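Long-range contact in pyruvate kinase (Cryptosporidium parvum, PDB 6P0Y), which probably catalyses the last step of glycolysis, the transfer of phosphate from phosphoenolpyruvate to ADP that yields pyruvate and ATP: residues 428-433 with 504-509. Numbering follows the deposited sequence.
Sequences IITITE and IAVHGV
Ile428, Ile429 and Thr430 pair with Ile504, Ala505 and Val506 on neighbouring parallel strands, 428-431 and 504-509, whose axes come within 4.6 Å at 14°. Ile429 N gives a straight hydrogen bond to Ile504 O (2.7 Å). Ile431 N bonds to Val506 O at 2.9 Å. Between them Val506 N reaches Ile429 O only weakly, because the bond is bent to 129°. CA-H...O contacts add to the ladder, among them Thr430 CA to Val506 O at 3.2 Å.

The residues alternate between the two faces. Ile428, Thr430, Ile504 and Val506 face helices 408-422 and 436-443. Ile429 and Ala505 lie against helix 480-493. With OG1 anti to the backbone N (chi1 179°), beside the carbonyl carbon, Thr430 brings its hydroxyl rather than its methyl to Val506 CG1, 3.9 Å from Thr430 OG1. Ile431 and His507 run side by side, pointing the same way. Ile431 CB is 3.7 Å from His507 CB, and the methyl Ile431 CD1 approaches the ring obliquely, 4.0 Å from His507 CG.

His507 ND1 donates to Gly508 O, which lies in the ring plane, although ND1 sits above the carbonyl plane of Gly508. This bond helps to hold the ring's rotation, and NE2 has a weak bond with Lys521 on the next strand, 517-524.

The strands belong to the C-terminal alpha/beta domain, away from the ADP site. Backbone bonds hold the pair in register, while mostly apolar side chains join the sheet to helices on both faces.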
loop_
_atom_site.group_PDB
_atom_site.type_symbol
_atom_site.label_atom_id
_atom_site.label_comp_id
_atom_site.label_asym_id
_atom_site.label_seq_id
_atom_site.Cartn_x
_atom_site.Cartn_y
_atom_site.Cartn_z
ATOM N N ILE A 428 17.957 -1.524 21.490
ATOM C CA ILE A 428 16.729 -1.069 22.206
ATOM C C ILE A 428 16.817 -1.600 23.639
ATOM O O ILE A 428 16.803 -2.824 23.809
ATOM C CB ILE A 428 15.439 -1.530 21.497
ATOM C CG1 ILE A 428 15.382 -1.029 20.052
ATOM C CG2 ILE A 428 14.206 -1.108 22.288
ATOM C CD1 ILE A 428 14.265 -1.634 19.232
ATOM N N ILE A 429 16.927 -0.702 24.617
ATOM C CA ILE A 429 17.009 -1.028 26.069
ATOM C C ILE A 429 15.636 -0.758 26.692
ATOM O O ILE A 429 15.092 0.331 26.447
ATOM C CB ILE A 429 18.121 -0.199 26.743
ATOM C CG1 ILE A 429 19.463 -0.375 26.030
ATOM C CG2 ILE A 429 18.221 -0.523 28.224
ATOM C CD1 ILE A 429 20.554 0.534 26.545
ATOM N N THR A 430 15.110 -1.717 27.459
ATOM C CA THR A 430 13.855 -1.586 28.245
ATOM C C THR A 430 14.147 -1.948 29.707
ATOM O O THR A 430 14.639 -3.063 29.949
ATOM C CB THR A 430 12.719 -2.420 27.630
ATOM O OG1 THR A 430 11.552 -2.267 28.437
ATOM C CG2 THR A 430 13.036 -3.895 27.506
ATOM N N ILE A 431 13.880 -1.024 30.638
ATOM C CA ILE A 431 13.918 -1.274 32.110
ATOM C C ILE A 431 12.512 -1.702 32.534
ATOM O O ILE A 431 11.578 -0.912 32.330
ATOM C CB ILE A 431 14.395 -0.037 32.896
ATOM C CG1 ILE A 431 15.676 0.554 32.305
ATOM C CG2 ILE A 431 14.562 -0.376 34.371
ATOM C CD1 ILE A 431 16.090 1.859 32.930
ATOM N N THR A 432 12.374 -2.904 33.099
ATOM C CA THR A 432 11.068 -3.570 33.344
ATOM C C THR A 432 11.128 -4.393 34.635
ATOM O O THR A 432 12.206 -4.948 34.936
ATOM C CB THR A 432 10.682 -4.424 32.130
ATOM O OG1 THR A 432 9.397 -5.004 32.352
ATOM C CG2 THR A 432 11.685 -5.519 31.837
ATOM N N GLU A 433 10.008 -4.451 35.363
ATOM C CA GLU A 433 9.797 -5.320 36.553
ATOM C C GLU A 433 9.056 -6.598 36.139
ATOM O O GLU A 433 9.050 -7.545 36.942
ATOM C CB GLU A 433 8.982 -4.589 37.622
ATOM C CG GLU A 433 9.737 -3.460 38.305
ATOM C CD GLU A 433 8.888 -2.545 39.175
ATOM O OE1 GLU A 433 9.332 -2.210 40.296
ATOM O OE2 GLU A 433 7.789 -2.155 38.731
ATOM N N ILE A 504 18.018 3.224 21.677
ATOM C CA ILE A 504 16.699 3.607 22.257
ATOM C C ILE A 504 16.649 3.048 23.680
ATOM O O ILE A 504 16.895 1.844 23.842
ATOM C CB ILE A 504 15.524 3.090 21.403
ATOM C CG1 ILE A 504 15.688 3.422 19.917
ATOM C CG2 ILE A 504 14.204 3.608 21.953
ATOM C CD1 ILE A 504 15.814 4.898 19.621
ATOM N N ALA A 505 16.372 3.899 24.668
ATOM C CA ALA A 505 16.101 3.505 26.068
ATOM C C ALA A 505 14.615 3.733 26.355
ATOM O O ALA A 505 14.077 4.763 25.919
ATOM C CB ALA A 505 16.979 4.283 27.014
ATOM N N VAL A 506 13.983 2.789 27.051
ATOM C CA VAL A 506 12.522 2.786 27.355
ATOM C C VAL A 506 12.348 2.373 28.817
ATOM O O VAL A 506 12.885 1.319 29.197
ATOM C CB VAL A 506 11.776 1.843 26.390
ATOM C CG1 VAL A 506 10.512 1.253 26.998
ATOM C CG2 VAL A 506 11.476 2.533 25.070
ATOM N N HIS A 507 11.638 3.178 29.607
ATOM C CA HIS A 507 11.322 2.864 31.025
ATOM C C HIS A 507 10.134 3.696 31.510
ATOM O O HIS A 507 9.742 4.647 30.807
ATOM C CB HIS A 507 12.568 3.038 31.906
ATOM C CG HIS A 507 13.164 4.405 31.911
ATOM N ND1 HIS A 507 12.756 5.387 32.790
ATOM C CD2 HIS A 507 14.167 4.943 31.189
ATOM C CE1 HIS A 507 13.469 6.478 32.599
ATOM N NE2 HIS A 507 14.342 6.233 31.621
ATOM N N GLY A 508 9.577 3.313 32.660
ATOM C CA GLY A 508 8.586 4.113 33.400
ATOM C C GLY A 508 9.268 5.108 34.320
ATOM O O GLY A 508 10.439 4.882 34.673
ATOM N N VAL A 509 8.571 6.193 34.661
ATOM C CA VAL A 509 8.906 7.106 35.792
ATOM C C VAL A 509 7.741 7.018 36.777
ATOM O O VAL A 509 6.584 7.064 36.317
ATOM C CB VAL A 509 9.146 8.547 35.307
ATOM C CG1 VAL A 509 9.394 9.519 36.459
ATOM C CG2 VAL A 509 10.275 8.604 34.285
#